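Multicopper oxidase (Pseudomonas thermotolerans, PDB 6VOW) probably oxidises phenolic and related substrates at one copper site and passes the electrons to a copper cluster that reduces oxygen to water, as laccases do. Local coordinates at residues R405-I408 / T414-L417. Numbering follows the deposited sequence.
Sequences REII and TYLL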
loop_
_atom_site.group_PDB
_atom_site.type_symbol
_atom_site.label_atom_id
_atom_site.label_comp_id
_atom_site.label_asym_id
_atom_site.label_seq_id
_atom_site.Cartn_x
_atom_site.Cartn_y
_atom_site.Cartn_z
ATOM N N ARG A 405 2.809 -8.239 19.611
ATOM C CA ARG A 405 3.144 -9.267 18.666
ATOM C C ARG A 405 4.553 -9.767 19.004
ATOM O O ARG A 405 5.355 -9.059 19.639
ATOM C CB ARG A 405 3.040 -8.699 17.224
ATOM C CG ARG A 405 1.664 -8.099 16.870
ATOM C CD ARG A 405 1.388 -7.849 15.358
ATOM N NE ARG A 405 0.373 -6.778 15.118
ATOM C CZ ARG A 405 -0.547 -6.719 14.136
ATOM N NH1 ARG A 405 -0.666 -7.661 13.192
ATOM N NH2 ARG A 405 -1.380 -5.680 14.108
ATOM N N GLU A 406 4.851 -11.007 18.635
ATOM C CA GLU A 406 6.241 -11.402 18.540
ATOM C C GLU A 406 6.609 -10.975 17.127
ATOM O O GLU A 406 5.814 -11.185 16.230
ATOM C CB GLU A 406 6.432 -12.913 18.772
ATOM C CG GLU A 406 7.886 -13.320 18.947
ATOM C CD GLU A 406 8.610 -12.494 20.016
ATOM O OE1 GLU A 406 8.300 -12.699 21.216
ATOM O OE2 GLU A 406 9.472 -11.630 19.661
ATOM N N ILE A 407 7.757 -10.315 16.932
ATOM C CA ILE A 407 8.181 -9.867 15.576
ATOM C C ILE A 407 9.366 -10.665 15.027
ATOM O O ILE A 407 10.374 -10.815 15.695
ATOM C CB ILE A 407 8.544 -8.372 15.561
ATOM C CG1 ILE A 407 7.300 -7.525 15.931
ATOM C CG2 ILE A 407 9.150 -7.937 14.210
ATOM C CD1 ILE A 407 6.251 -7.411 14.854
ATOM N N ILE A 408 9.227 -11.160 13.801
ATOM C CA ILE A 408 10.368 -11.564 12.996
ATOM C C ILE A 408 10.706 -10.325 12.217
ATOM O O ILE A 408 9.928 -9.940 11.346
ATOM C CB ILE A 408 10.030 -12.666 11.993
ATOM C CG1 ILE A 408 9.565 -13.916 12.771
ATOM C CG2 ILE A 408 11.251 -12.898 11.069
ATOM C CD1 ILE A 408 9.273 -15.085 11.876
ATOM N N THR A 414 5.276 0.331 6.041
ATOM C CA THR A 414 4.095 0.410 6.886
ATOM C C THR A 414 4.041 -0.586 7.992
ATOM O O THR A 414 4.344 -1.712 7.797
ATOM C CB THR A 414 2.878 0.346 5.984
ATOM O OG1 THR A 414 3.012 1.480 5.168
ATOM C CG2 THR A 414 1.538 0.546 6.735
ATOM N N TYR A 415 3.661 -0.139 9.172
ATOM C CA TYR A 415 3.437 -1.054 10.276
ATOM C C TYR A 415 2.009 -0.888 10.778
ATOM O O TYR A 415 1.581 0.207 11.102
ATOM C CB TYR A 415 4.371 -0.820 11.446
ATOM C CG TYR A 415 4.185 -1.883 12.489
ATOM C CD1 TYR A 415 4.464 -3.226 12.162
ATOM C CD2 TYR A 415 3.707 -1.596 13.785
ATOM C CE1 TYR A 415 4.283 -4.242 13.065
ATOM C CE2 TYR A 415 3.522 -2.640 14.723
ATOM C CZ TYR A 415 3.828 -3.967 14.358
ATOM O OH TYR A 415 3.685 -5.087 15.217
ATOM N N LEU A 416 1.285 -1.982 10.859
ATOM C CA LEU A 416 -0.101 -1.947 11.361
ATOM C C LEU A 416 -0.065 -1.961 12.913
ATOM O O LEU A 416 0.147 -3.011 13.599
ATOM C CB LEU A 416 -0.928 -3.113 10.730
ATOM C CG LEU A 416 -2.411 -3.216 11.013
ATOM C CD1 LEU A 416 -3.206 -1.987 10.612
ATOM C CD2 LEU A 416 -2.959 -4.444 10.331
ATOM N N LEU A 417 -0.241 -0.767 13.439
ATOM C CA LEU A 417 -0.036 -0.490 14.833
ATOM C C LEU A 417 -1.287 -0.768 15.606
ATOM O O LEU A 417 -2.274 -0.005 15.520
ATOM C CB LEU A 417 0.355 0.950 15.004
ATOM C CG LEU A 417 0.932 1.259 16.377
ATOM C CD1 LEU A 417 2.161 0.447 16.660
ATOM C CD2 LEU A 417 1.256 2.776 16.392
#
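The hydroxyl of Tyr415 sits where Arg405 and Ile407 converge: its OH lies 3.6 Å from Arg405 CD and 3.5 Å from Ile407 CD1. Its polar need is met outside the two segments, by a hydrogen bond to Glu421 OE2, while OE1 of that carboxylate weakly attracts Arg405 NE in a long ion pair. Tyrosine and isoleucine suit their places because, approaching from opposite directions, they together fill the 11.3 Å between the CA atoms of Ile407 and Tyr415. Chi1 of -174° carries the ring's far end up to the loop, where apolar Ile407 CD1 meets Tyr415 CE1 at 4.1 Å. Arginine's long chain, extended from CG to NE, slides past Tyr415, its guanidinium plane 61° from the ring. Arg405 NH2 comes within 3.1 Å of Leu416 O, too poorly angled to hydrogen-bond, with apolar Leu416 CG beside it. Replacing Arg405 by an alanine would probably strip the packing from beside Tyr415 OH and cost Glu421 its weakly paired charge. The loop between strands 397-402 and 410-412 thus meets edge strand 414-417 of a cupredoxin-type domain, beside a copper site: Leu416's side chain is about 8 Å from a bound copper, Thr414 OG1 hydrogen-bonds ND1 of copper ligand His391, and Tyr415 packs on strands 397-402 and 422-428.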